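Local structure of putative hydrolase (Bacteroides ovatus, 4HBS) at residues A[43-48]-A[363-368]; A[70-75]-A[206-211]; A[117-120]-A[124-127]; A[271-276]-A[327-332]. The protein is of unproven function but is probably a hydrolase, built as a five-bladed beta-propeller whose family belongs to the beta-fructosidase clan. All coordinates share one frame; numbering follows the deposited sequence.

Contact 1: A[43-48]-A[363-368]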
loop_
_atom_site.group_PDB
_atom_site.type_symbol
_atom_site.label_atom_id
_atom_site.label_comp_id
_atom_site.label_asym_id
_atom_site.label_seq_id
_atom_site.Cartn_x
_atom_site.Cartn_y
_atom_site.Cartn_z
ATOM N N LEU A 43 -9.720 -3.906 -15.346
ATOM C CA LEU A 43 -11.136 -3.614 -15.117
ATOM C C LEU A 43 -11.770 -4.652 -14.205
ATOM O O LEU A 43 -12.763 -4.331 -13.548
ATOM C CB LEU A 43 -11.916 -3.505 -16.423
ATOM C CG LEU A 43 -11.346 -2.569 -17.512
ATOM C CD1 LEU A 43 -12.295 -2.485 -18.674
ATOM C CD2 LEU A 43 -11.057 -1.173 -16.973
ATOM N N LYS A 44 -11.193 -5.885 -14.134
ATOM C CA LYS A 44 -11.683 -6.955 -13.242
ATOM C C LYS A 44 -11.512 -6.530 -11.793
ATOM O O LYS A 44 -12.436 -6.691 -10.995
ATOM C CB LYS A 44 -10.899 -8.262 -13.493
ATOM C CG LYS A 44 -11.482 -9.519 -12.880
ATOM C CD LYS A 44 -10.569 -10.721 -13.158
ATOM C CE LYS A 44 -11.284 -11.888 -13.783
ATOM N NZ LYS A 44 -12.018 -12.720 -12.785
ATOM N N TYR A 45 -10.313 -5.987 -11.449
ATOM C CA TYR A 45 -10.015 -5.546 -10.084
ATOM C C TYR A 45 -10.710 -4.242 -9.803
ATOM O O TYR A 45 -11.295 -4.118 -8.746
ATOM C CB TYR A 45 -8.510 -5.478 -9.804
ATOM C CG TYR A 45 -8.011 -6.817 -9.318
ATOM C CD1 TYR A 45 -7.966 -7.913 -10.170
ATOM C CD2 TYR A 45 -7.766 -7.039 -7.968
ATOM C CE1 TYR A 45 -7.622 -9.179 -9.706
ATOM C CE2 TYR A 45 -7.448 -8.306 -7.486
ATOM C CZ TYR A 45 -7.402 -9.384 -8.354
ATOM O OH TYR A 45 -7.111 -10.637 -7.850
ATOM N N ASN A 46 -10.756 -3.304 -10.754
ATOM C CA ASN A 46 -11.517 -2.066 -10.552
ATOM C C ASN A 46 -12.982 -2.404 -10.202
ATOM O O ASN A 46 -13.556 -1.740 -9.347
ATOM C CB ASN A 46 -11.458 -1.164 -11.793
ATOM C CG ASN A 46 -10.111 -0.529 -12.012
ATOM O OD1 ASN A 46 -9.154 -0.790 -11.284
ATOM N ND2 ASN A 46 -9.989 0.320 -13.021
ATOM N N ALA A 47 -13.552 -3.486 -10.806
ATOM C CA ALA A 47 -14.926 -3.930 -10.528
ATOM C C ALA A 47 -15.018 -4.575 -9.167
ATOM O O ALA A 47 -15.991 -4.322 -8.453
ATOM C CB ALA A 47 -15.401 -4.904 -11.591
ATOM N N LEU A 48 -14.009 -5.382 -8.777
ATOM C CA LEU A 48 -14.004 -6.011 -7.454
ATOM C C LEU A 48 -14.107 -4.972 -6.336
ATOM O O LEU A 48 -14.838 -5.201 -5.376
ATOM C CB LEU A 48 -12.744 -6.861 -7.232
ATOM C CG LEU A 48 -12.756 -8.254 -7.813
ATOM C CD1 LEU A 48 -11.371 -8.876 -7.712
ATOM C CD2 LEU A 48 -13.812 -9.146 -7.119
ATOM N N PRO A 363 2.892 -8.154 -6.008
ATOM C CA PRO A 363 3.410 -9.421 -6.567
ATOM C C PRO A 363 2.452 -10.606 -6.464
ATOM O O PRO A 363 2.453 -11.444 -7.350
ATOM C CB PRO A 363 4.652 -9.692 -5.719
ATOM C CG PRO A 363 5.065 -8.380 -5.225
ATOM C CD PRO A 363 3.811 -7.610 -4.995
ATOM N N ALA A 364 1.650 -10.683 -5.383
ATOM C CA ALA A 364 0.677 -11.762 -5.173
ATOM C C ALA A 364 -0.390 -11.838 -6.290
ATOM O O ALA A 364 -0.894 -12.930 -6.567
ATOM C CB ALA A 364 -0.011 -11.571 -3.836
ATOM N N LEU A 365 -0.741 -10.688 -6.915
ATOM C CA LEU A 365 -1.756 -10.638 -7.979
ATOM C C LEU A 365 -1.178 -10.882 -9.356
ATOM O O LEU A 365 -1.948 -11.093 -10.290
ATOM C CB LEU A 365 -2.465 -9.273 -7.969
ATOM C CG LEU A 365 -3.103 -8.871 -6.643
ATOM C CD1 LEU A 365 -3.746 -7.509 -6.751
ATOM C CD2 LEU A 365 -4.120 -9.892 -6.203
ATOM N N SER A 366 0.158 -10.832 -9.502
ATOM C CA SER A 366 0.821 -11.033 -10.786
ATOM C C SER A 366 0.577 -12.461 -11.289
ATOM O O SER A 366 0.898 -13.436 -10.586
ATOM C CB SER A 366 2.315 -10.755 -10.656
ATOM O OG SER A 366 2.931 -10.719 -11.929
ATOM N N ARG A 367 -0.068 -12.574 -12.467
ATOM C CA ARG A 367 -0.404 -13.855 -13.075
ATOM C C ARG A 367 0.775 -14.455 -13.877
ATOM O O ARG A 367 0.918 -15.680 -13.887
ATOM C CB ARG A 367 -1.648 -13.719 -13.978
ATOM C CG ARG A 367 -2.957 -13.579 -13.187
ATOM C CD ARG A 367 -4.165 -13.437 -14.088
ATOM N NE ARG A 367 -4.598 -12.033 -14.265
ATOM C CZ ARG A 367 -5.755 -11.500 -13.840
ATOM N NH1 ARG A 367 -6.639 -12.241 -13.177
ATOM N NH2 ARG A 367 -6.031 -10.219 -14.078
ATOM N N THR A 368 1.599 -13.616 -14.554
ATOM C CA THR A 368 2.716 -14.085 -15.403
ATOM C C THR A 368 4.060 -13.307 -15.231
ATOM O O THR A 368 4.961 -13.504 -16.046
ATOM C CB THR A 368 2.294 -13.970 -16.877
ATOM O OG1 THR A 368 2.281 -12.584 -17.263
ATOM C CG2 THR A 368 0.934 -14.616 -17.150
#

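Contact 2: A[70-75]-A[206-211]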
loop_
_atom_site.group_PDB
_atom_site.type_symbol
_atom_site.label_atom_id
_atom_site.label_comp_id
_atom_site.label_asym_id
_atom_site.label_seq_id
_atom_site.Cartn_x
_atom_site.Cartn_y
_atom_site.Cartn_z
ATOM N N ASN A 70 -4.299 -17.788 -0.064
ATOM C CA ASN A 70 -5.091 -16.565 0.082
ATOM C C ASN A 70 -4.172 -15.362 0.034
ATOM O O ASN A 70 -2.950 -15.519 0.075
ATOM C CB ASN A 70 -5.861 -16.566 1.404
ATOM C CG ASN A 70 -6.745 -17.767 1.627
ATOM O OD1 ASN A 70 -7.339 -18.302 0.698
ATOM N ND2 ASN A 70 -6.836 -18.235 2.869
ATOM N N ILE A 71 -4.765 -14.151 -0.056
ATOM C CA ILE A 71 -4.040 -12.873 -0.088
ATOM C C ILE A 71 -4.615 -11.987 0.998
ATOM O O ILE A 71 -5.838 -11.862 1.108
ATOM C CB ILE A 71 -4.118 -12.186 -1.482
ATOM C CG1 ILE A 71 -3.461 -13.067 -2.551
ATOM C CG2 ILE A 71 -3.472 -10.774 -1.440
ATOM C CD1 ILE A 71 -3.708 -12.652 -3.895
ATOM N N PHE A 72 -3.738 -11.357 1.785
ATOM C CA PHE A 72 -4.135 -10.466 2.869
ATOM C C PHE A 72 -4.108 -9.020 2.357
ATOM O O PHE A 72 -3.091 -8.586 1.844
ATOM C CB PHE A 72 -3.193 -10.656 4.070
ATOM C CG PHE A 72 -3.266 -9.554 5.092
ATOM C CD1 PHE A 72 -4.202 -9.592 6.113
ATOM C CD2 PHE A 72 -2.448 -8.439 4.990
ATOM C CE1 PHE A 72 -4.315 -8.533 7.012
ATOM C CE2 PHE A 72 -2.564 -7.383 5.887
ATOM C CZ PHE A 72 -3.502 -7.428 6.885
ATOM N N TRP A 73 -5.212 -8.283 2.517
ATOM C CA TRP A 73 -5.321 -6.876 2.110
ATOM C C TRP A 73 -5.483 -6.017 3.333
ATOM O O TRP A 73 -6.342 -6.341 4.155
ATOM C CB TRP A 73 -6.544 -6.667 1.202
ATOM C CG TRP A 73 -6.461 -7.363 -0.107
ATOM C CD1 TRP A 73 -6.550 -8.708 -0.333
ATOM C CD2 TRP A 73 -6.368 -6.745 -1.392
ATOM N NE1 TRP A 73 -6.491 -8.966 -1.680
ATOM C CE2 TRP A 73 -6.403 -7.778 -2.357
ATOM C CE3 TRP A 73 -6.212 -5.416 -1.825
ATOM C CZ2 TRP A 73 -6.274 -7.522 -3.726
ATOM C CZ3 TRP A 73 -6.102 -5.163 -3.183
ATOM C CH2 TRP A 73 -6.134 -6.206 -4.117
ATOM N N SER A 74 -4.709 -4.921 3.461
ATOM C CA SER A 74 -4.880 -3.974 4.569
ATOM C C SER A 74 -5.216 -2.606 4.016
ATOM O O SER A 74 -4.711 -2.220 2.956
ATOM C CB SER A 74 -3.650 -3.899 5.465
ATOM O OG SER A 74 -2.511 -3.357 4.831
ATOM N N PHE A 75 -6.078 -1.875 4.724
ATOM C CA PHE A 75 -6.516 -0.548 4.316
ATOM C C PHE A 75 -6.351 0.406 5.440
ATOM O O PHE A 75 -6.363 0.007 6.607
ATOM C CB PHE A 75 -7.995 -0.554 3.865
ATOM C CG PHE A 75 -8.306 -1.604 2.826
ATOM C CD1 PHE A 75 -8.569 -2.915 3.200
ATOM C CD2 PHE A 75 -8.283 -1.296 1.467
ATOM C CE1 PHE A 75 -8.779 -3.903 2.243
ATOM C CE2 PHE A 75 -8.491 -2.295 0.508
ATOM C CZ PHE A 75 -8.747 -3.591 0.908
ATOM N N THR A 206 -10.138 -18.269 14.758
ATOM C CA THR A 206 -8.676 -18.267 14.791
ATOM C C THR A 206 -8.022 -17.545 13.597
ATOM O O THR A 206 -7.018 -16.862 13.790
ATOM C CB THR A 206 -8.157 -19.724 14.869
ATOM O OG1 THR A 206 -8.770 -20.524 13.852
ATOM C CG2 THR A 206 -8.445 -20.355 16.213
ATOM N N TYR A 207 -8.560 -17.718 12.375
ATOM C CA TYR A 207 -7.954 -17.163 11.156
ATOM C C TYR A 207 -7.885 -15.628 11.116
ATOM O O TYR A 207 -8.919 -14.944 11.146
ATOM C CB TYR A 207 -8.676 -17.653 9.906
ATOM C CG TYR A 207 -7.795 -17.566 8.686
ATOM C CD1 TYR A 207 -6.866 -18.561 8.401
ATOM C CD2 TYR A 207 -7.823 -16.451 7.862
ATOM C CE1 TYR A 207 -6.025 -18.470 7.298
ATOM C CE2 TYR A 207 -6.989 -16.351 6.758
ATOM C CZ TYR A 207 -6.097 -17.367 6.473
ATOM O OH TYR A 207 -5.281 -17.276 5.376
HETATM N N MSE A 208 -6.635 -15.109 10.958
HETATM C CA MSE A 208 -6.268 -13.691 10.921
HETATM C C MSE A 208 -6.621 -12.968 12.244
HETATM O O MSE A 208 -6.777 -11.742 12.257
HETATM C CB MSE A 208 -6.859 -12.963 9.693
HETATM C CG MSE A 208 -5.923 -12.947 8.489
HETATM SE SE MSE A 208 -4.178 -12.100 8.801
HETATM C CE MSE A 208 -3.226 -12.999 7.508
ATOM N N LYS A 209 -6.646 -13.716 13.372
ATOM C CA LYS A 209 -6.879 -13.121 14.681
ATOM C C LYS A 209 -5.550 -12.541 15.133
ATOM O O LYS A 209 -4.507 -13.165 14.895
ATOM C CB LYS A 209 -7.424 -14.150 15.703
ATOM N N LEU A 210 -5.575 -11.337 15.749
ATOM C CA LEU A 210 -4.368 -10.689 16.277
ATOM C C LEU A 210 -3.878 -11.474 17.519
ATOM O O LEU A 210 -4.485 -11.370 18.590
ATOM C CB LEU A 210 -4.682 -9.220 16.626
ATOM C CG LEU A 210 -3.556 -8.336 17.188
ATOM C CD1 LEU A 210 -2.390 -8.246 16.242
ATOM C CD2 LEU A 210 -4.065 -6.933 17.429
ATOM N N ILE A 211 -2.824 -12.302 17.347
ATOM C CA ILE A 211 -2.244 -13.128 18.420
ATOM C C ILE A 211 -1.457 -12.288 19.435
ATOM O O ILE A 211 -1.502 -12.590 20.633
ATOM C CB ILE A 211 -1.339 -14.243 17.799
ATOM C CG1 ILE A 211 -2.184 -15.251 17.014
ATOM C CG2 ILE A 211 -0.458 -14.941 18.841
ATOM C CD1 ILE A 211 -3.531 -15.708 17.714
#

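Contact 3: A[117-120]-A[124-127]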
loop_
_atom_site.group_PDB
_atom_site.type_symbol
_atom_site.label_atom_id
_atom_site.label_comp_id
_atom_site.label_asym_id
_atom_site.label_seq_id
_atom_site.Cartn_x
_atom_site.Cartn_y
_atom_site.Cartn_z
ATOM N N TYR A 117 -18.164 -5.088 12.354
ATOM C CA TYR A 117 -19.413 -4.410 11.990
ATOM C C TYR A 117 -20.177 -3.894 13.187
ATOM O O TYR A 117 -20.178 -4.538 14.230
ATOM C CB TYR A 117 -20.341 -5.326 11.197
ATOM C CG TYR A 117 -19.858 -5.610 9.803
ATOM C CD1 TYR A 117 -19.891 -4.628 8.821
ATOM C CD2 TYR A 117 -19.416 -6.872 9.444
ATOM C CE1 TYR A 117 -19.447 -4.883 7.526
ATOM C CE2 TYR A 117 -18.997 -7.151 8.147
ATOM C CZ TYR A 117 -19.003 -6.151 7.189
ATOM O OH TYR A 117 -18.608 -6.416 5.897
ATOM N N VAL A 118 -20.860 -2.743 13.021
ATOM C CA VAL A 118 -21.697 -2.158 14.070
ATOM C C VAL A 118 -23.003 -2.951 14.064
ATOM O O VAL A 118 -23.392 -3.517 15.105
ATOM C CB VAL A 118 -21.876 -0.635 13.874
ATOM C CG1 VAL A 118 -22.944 -0.071 14.813
ATOM C CG2 VAL A 118 -20.546 0.072 14.094
ATOM N N GLN A 119 -23.634 -3.067 12.880
ATOM C CA GLN A 119 -24.843 -3.886 12.711
ATOM C C GLN A 119 -25.015 -4.245 11.216
ATOM O O GLN A 119 -24.663 -3.444 10.333
ATOM C CB GLN A 119 -26.097 -3.183 13.290
ATOM C CG GLN A 119 -26.640 -1.997 12.466
ATOM C CD GLN A 119 -27.704 -2.373 11.441
ATOM O OE1 GLN A 119 -28.013 -3.550 11.206
ATOM N NE2 GLN A 119 -28.279 -1.377 10.779
ATOM N N THR A 120 -25.513 -5.465 10.942
ATOM C CA THR A 120 -25.754 -5.954 9.571
ATOM C C THR A 120 -27.113 -6.672 9.497
ATOM O O THR A 120 -27.342 -7.435 8.562
ATOM C CB THR A 120 -24.593 -6.895 9.140
ATOM O OG1 THR A 120 -24.467 -7.975 10.065
ATOM C CG2 THR A 120 -23.278 -6.176 9.048
ATOM N N ASN A 124 -32.904 -0.915 7.209
ATOM C CA ASN A 124 -33.621 0.338 7.393
ATOM C C ASN A 124 -33.153 1.090 8.657
ATOM O O ASN A 124 -33.501 2.264 8.797
ATOM C CB ASN A 124 -35.117 0.073 7.432
ATOM C CG ASN A 124 -35.590 -0.649 6.181
ATOM O OD1 ASN A 124 -35.259 -0.253 5.050
ATOM N ND2 ASN A 124 -36.299 -1.765 6.346
ATOM N N ALA A 125 -32.336 0.453 9.551
ATOM C CA ALA A 125 -31.810 1.132 10.745
ATOM C C ALA A 125 -30.443 1.728 10.487
ATOM O O ALA A 125 -29.710 1.280 9.605
ATOM C CB ALA A 125 -31.720 0.175 11.913
ATOM N N ASP A 126 -30.070 2.675 11.340
ATOM C CA ASP A 126 -28.799 3.390 11.260
ATOM C C ASP A 126 -27.610 2.428 11.474
ATOM O O ASP A 126 -27.783 1.336 12.016
ATOM C CB ASP A 126 -28.788 4.541 12.320
ATOM C CG ASP A 126 -27.780 5.668 12.100
ATOM O OD1 ASP A 126 -27.534 6.036 10.914
ATOM O OD2 ASP A 126 -27.295 6.237 13.113
ATOM N N ARG A 127 -26.414 2.841 11.011
ATOM C CA ARG A 127 -25.137 2.121 11.146
ATOM C C ARG A 127 -25.091 0.797 10.388
ATOM O O ARG A 127 -24.248 -0.041 10.695
ATOM C CB ARG A 127 -24.763 1.897 12.622
ATOM C CG ARG A 127 -24.945 3.117 13.514
ATOM C CD ARG A 127 -24.302 4.360 12.950
ATOM N NE ARG A 127 -24.228 5.458 13.917
ATOM C CZ ARG A 127 -23.307 5.579 14.870
ATOM N NH1 ARG A 127 -22.373 4.646 15.027
ATOM N NH2 ARG A 127 -23.320 6.629 15.686
#

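Contact 4: A[271-276]-A[327-332]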
loop_
_atom_site.group_PDB
_atom_site.type_symbol
_atom_site.label_atom_id
_atom_site.label_comp_id
_atom_site.label_asym_id
_atom_site.label_seq_id
_atom_site.Cartn_x
_atom_site.Cartn_y
_atom_site.Cartn_z
ATOM N N PHE A 271 28.965 4.507 3.415
ATOM C CA PHE A 271 27.842 3.797 4.032
ATOM C C PHE A 271 28.312 2.616 4.855
ATOM O O PHE A 271 29.266 1.931 4.470
ATOM C CB PHE A 271 26.861 3.293 2.987
ATOM C CG PHE A 271 25.954 4.343 2.421
ATOM C CD1 PHE A 271 26.428 5.272 1.510
ATOM C CD2 PHE A 271 24.616 4.380 2.765
ATOM C CE1 PHE A 271 25.578 6.227 0.965
ATOM C CE2 PHE A 271 23.771 5.328 2.218
ATOM C CZ PHE A 271 24.250 6.234 1.304
ATOM N N SER A 272 27.588 2.334 5.948
ATOM C CA SER A 272 27.874 1.198 6.833
ATOM C C SER A 272 26.630 0.846 7.635
ATOM O O SER A 272 25.788 1.715 7.869
ATOM C CB SER A 272 29.039 1.516 7.769
ATOM O OG SER A 272 28.790 2.693 8.519
ATOM N N TRP A 273 26.503 -0.422 8.034
ATOM C CA TRP A 273 25.357 -0.878 8.821
ATOM C C TRP A 273 25.593 -0.583 10.311
ATOM O O TRP A 273 26.638 -0.962 10.847
ATOM C CB TRP A 273 25.111 -2.377 8.598
ATOM C CG TRP A 273 24.626 -2.689 7.216
ATOM C CD1 TRP A 273 25.373 -3.111 6.153
ATOM C CD2 TRP A 273 23.291 -2.521 6.728
ATOM N NE1 TRP A 273 24.576 -3.256 5.042
ATOM C CE2 TRP A 273 23.293 -2.885 5.364
ATOM C CE3 TRP A 273 22.084 -2.106 7.318
ATOM C CZ2 TRP A 273 22.131 -2.849 4.582
ATOM C CZ3 TRP A 273 20.933 -2.117 6.556
ATOM C CH2 TRP A 273 20.966 -2.456 5.196
ATOM N N THR A 274 24.645 0.119 10.965
ATOM C CA THR A 274 24.730 0.440 12.394
ATOM C C THR A 274 23.468 -0.011 13.088
ATOM O O THR A 274 22.397 0.034 12.492
ATOM C CB THR A 274 24.969 1.935 12.631
ATOM O OG1 THR A 274 25.311 2.114 14.000
ATOM C CG2 THR A 274 23.761 2.782 12.351
ATOM N N THR A 275 23.577 -0.386 14.360
ATOM C CA THR A 275 22.424 -0.815 15.142
ATOM C C THR A 275 21.647 0.393 15.695
ATOM O O THR A 275 20.490 0.220 16.093
ATOM C CB THR A 275 22.871 -1.746 16.255
ATOM O OG1 THR A 275 24.054 -1.216 16.862
ATOM C CG2 THR A 275 23.131 -3.150 15.744
ATOM N N GLN A 276 22.256 1.610 15.699
ATOM C CA GLN A 276 21.597 2.805 16.229
ATOM C C GLN A 276 20.653 3.435 15.210
ATOM O O GLN A 276 21.043 3.676 14.069
ATOM C CB GLN A 276 22.648 3.849 16.679
ATOM C CG GLN A 276 22.083 5.034 17.493
ATOM C CD GLN A 276 21.434 4.602 18.795
ATOM O OE1 GLN A 276 22.113 4.171 19.736
ATOM N NE2 GLN A 276 20.106 4.718 18.890
ATOM N N HIS A 327 22.014 -4.534 -5.500
ATOM C CA HIS A 327 21.734 -4.886 -4.094
ATOM C C HIS A 327 20.400 -4.307 -3.626
ATOM O O HIS A 327 19.979 -3.268 -4.153
ATOM C CB HIS A 327 22.847 -4.328 -3.195
ATOM C CG HIS A 327 24.166 -4.915 -3.488
ATOM N ND1 HIS A 327 24.573 -6.086 -2.899
ATOM C CD2 HIS A 327 25.099 -4.515 -4.377
ATOM C CE1 HIS A 327 25.756 -6.352 -3.423
ATOM N NE2 HIS A 327 26.104 -5.432 -4.326
ATOM N N PRO A 328 19.780 -4.875 -2.548
ATOM C CA PRO A 328 18.517 -4.301 -2.033
ATOM C C PRO A 328 18.687 -2.955 -1.316
ATOM O O PRO A 328 17.694 -2.304 -1.008
ATOM C CB PRO A 328 18.008 -5.379 -1.073
ATOM C CG PRO A 328 19.199 -6.094 -0.644
ATOM C CD PRO A 328 20.183 -6.063 -1.764
ATOM N N TYR A 329 19.936 -2.565 -1.038
ATOM C CA TYR A 329 20.342 -1.300 -0.409
ATOM C C TYR A 329 21.250 -0.443 -1.313
ATOM O O TYR A 329 21.517 0.724 -1.000
ATOM C CB TYR A 329 21.147 -1.616 0.883
ATOM C CG TYR A 329 22.349 -2.513 0.650
ATOM C CD1 TYR A 329 23.553 -1.994 0.178
ATOM C CD2 TYR A 329 22.264 -3.889 0.833
ATOM C CE1 TYR A 329 24.639 -2.821 -0.100
ATOM C CE2 TYR A 329 23.352 -4.723 0.583
ATOM C CZ TYR A 329 24.536 -4.187 0.103
ATOM O OH TYR A 329 25.620 -4.993 -0.167
ATOM N N GLY A 330 21.780 -1.057 -2.372
ATOM C CA GLY A 330 22.829 -0.500 -3.206
ATOM C C GLY A 330 22.406 0.747 -3.901
ATOM O O GLY A 330 21.232 1.135 -3.831
ATOM N N PRO A 331 23.341 1.401 -4.589
ATOM C CA PRO A 331 22.959 2.608 -5.319
ATOM C C PRO A 331 21.871 2.291 -6.346
ATOM O O PRO A 331 22.126 1.549 -7.298
ATOM C CB PRO A 331 24.277 3.072 -5.969
ATOM C CG PRO A 331 25.136 1.880 -5.996
ATOM C CD PRO A 331 24.762 1.071 -4.788
ATOM N N PHE A 332 20.631 2.742 -6.077
ATOM C CA PHE A 332 19.544 2.606 -7.040
ATOM C C PHE A 332 19.824 3.700 -8.053
ATOM O O PHE A 332 20.063 4.849 -7.669
ATOM C CB PHE A 332 18.139 2.673 -6.403
ATOM C CG PHE A 332 17.702 1.320 -5.872
ATOM C CD1 PHE A 332 17.080 0.394 -6.704
ATOM C CD2 PHE A 332 18.009 0.932 -4.574
ATOM C CE1 PHE A 332 16.734 -0.876 -6.228
ATOM C CE2 PHE A 332 17.645 -0.332 -4.099
ATOM C CZ PHE A 332 17.008 -1.224 -4.928
#

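Contact 1: A[43-48]-A[363-368]
Lys44, on helix 43-48, meets Arg367 through carbon: its CD lies 4.2 Å from Arg367 NH1, at the edge of the guanidinium group and near its plane. The two like charges stay farther apart, Lys44 NZ being 5.4 Å from Arg367 NH1. Each has a different mate, since Lys44 NZ forms a salt bridge with Glu21 and Arg367 makes a cation-pi contact with Trp22, which probably eases their proximity. The next residue, Tyr45, contributes most of the area buried on the helix side. Its OH is 3.5 Å from Leu365 CD2, and its CE2 is 3.9 Å from Leu365 CD1, so both methyls of the leucine fork lie obliquely against the outer end of the ring. With CG anti to its own carbonyl carbon (chi1 -56°), Leu365 extends this fork toward the helix. The phenol oxygen is hydrogen-bonded to Glu106 and Gln102, which fixes the end of the ring that Leu365 touches. One turn further on, Leu48 places CD1 3.9 Å above the centre of the Tyr45 ring. Helix 43-48 directly follows strand 38-42, while 363-368 links strands 356-361 and 371-377 of the same five-stranded antiparallel sheet; Tyr45 and Leu365 both also pack on Trp73 of strand 71-75, which belongs to the next sheet.

Contact 2: A[70-75]-A[206-211]
Asn70 and Tyr207 are joined by a single hydrogen bond, from Asn70 ND2 to Tyr207 OH at 3.1 Å. The bond is nearly straight (167° at the hydrogen), and the phenol oxygen lies in the amide plane, although the amide and the ring are turned almost perpendicular to each other. Beside this polar pair, Met208, present as selenomethionine, makes a Met-aromatic contact: its SE is 3.7 Å from Phe72 CD1 and 4.6 Å from the centroid of the Phe72 ring, in an oblique direction 54° off the ring normal. Its terminal CE also reaches Phe72 CD1, at 3.8 Å. Phe72 offers this flank of its ring because CG stands anti to the backbone N (chi1 164°). In the second shell, Asp68 binds both partners of the polar pair, with OD2 hydrogen-bonded to Tyr207 OH and OD1 to the backbone N of Asn70. A leucine in place of Asn70 would probably leave the phenol oxygen without its amide donor and the tyrosine ring less firmly fixed. Tyr207 and Met208 are the two central residues of a type II turn, closed by Lys209 N to Thr206 O at 3.2 Å, and are thereby presented side by side. Met170 of strand 169-178 packs against both Phe72 and Met208. Strand 71-75 runs between strands 60-65 and 98-102 of one four-stranded sheet, and the turn leads into strand 210-218 at the margin of another, so the contact bridges two sheets of the propeller.

Contact 3: A[117-120]-A[124-127]
Gln119 NE2 donates a hydrogen bond to the backbone O of Asp126, 3.0 Å long with 160° at the hydrogen, and a second to the backbone O of Asp122. The oxygen of Asp126 lies close to the Gln119 amide plane, but the nitrogen approaches from above the carbonyl plane of Asp126. Gln119 OE1 receives the backbone N-H of Asn121, so both ends of the amide are engaged and its rotation is fixed. The side chain reaches these groups because it bends sharply at chi2 (91°). An alanine here would probably leave the carbonyls of Asp122 and Asp126 without this donor and the intervening loop freer to move. Next to this amide, Val118 crosses the stem of Arg127 at a slant, its CG1 3.5 Å from Arg127 CB. The outer part of Arg127 turns away: NE makes a salt bridge with Asp126 OD2 at 3.3 Å, its hydrogen bond weak, and NH1 is hydrogen-bonded to the backbone O of Ala149. Backbone hydrogen bonds of Val118 with Gln130 and of Gln119 with Tyr129 pair the first limb with the chain just after Arg127, an arrangement characteristic of an irregular beta-hairpin loop, here on the surface and braced by a glutamine side chain.

Contact 4: A[271-276]-A[327-332]
Trp273, on the extended strand 271-274, and Tyr329, in the irregular loop 327-332, have backbones well separated, with Trp273 CA 10.5 Å from Tyr329 CA; side chains alone span the distance. The loop curls around Pro328 and Tyr329, spanned by a weak hydrogen bond from Gly330 N to His327 O at 3.4 Å. Across the contact the two rings form a T-shaped pair: the indole edge is directed at the tyrosine face, with planes 86° apart and the centroids of the indole five-membered ring and the phenol ring separated by 5.8 Å. The nearest atoms are Trp273 CZ2 and Tyr329 CD2, 3.9 Å apart, CD2 lying near the indole plane. With CG between backbone N and carbonyl carbon (chi1 56°), the Tyr329 ring stands between Trp273 on one face and His327 CB on the other, 3.7 Å above its centre. Tyr263 meets both aromatic partners, edge-to-face with Tyr329, and Arg250 adds a cation-pi contact to Trp273. Strand 271-274 is one of the two edge strands of a five-stranded antiparallel sheet, whereas 327-332 connects strands 319-325 and 333-340 of the following sheet; Tyr237 of strand 236-242 touches both Trp273 and Tyr329.

In the fold
From the N terminus, contact 1 opens at 43-48 and closes only at 363-368, a loop that encloses the other three. Contact 2 opens next, at 70-75, and closes at 206-211; the short loop of contact 3 lies within that span and stays between strands 116-117 and 131-132, joining no sheets. Contact 4 follows in series, and no two loops cross. Contact 1 joins early and late parts of the sheet that mixes N- and C-terminal strands, consistent with ring closure in a propeller. It touches contact 2, where Ala364 and Leu365 pack on Ile71, whereas contacts 2 and 4 each link different sheets. Contacts 3 and 4 lie on opposite sides of the chain's centre, about 50 Å apart.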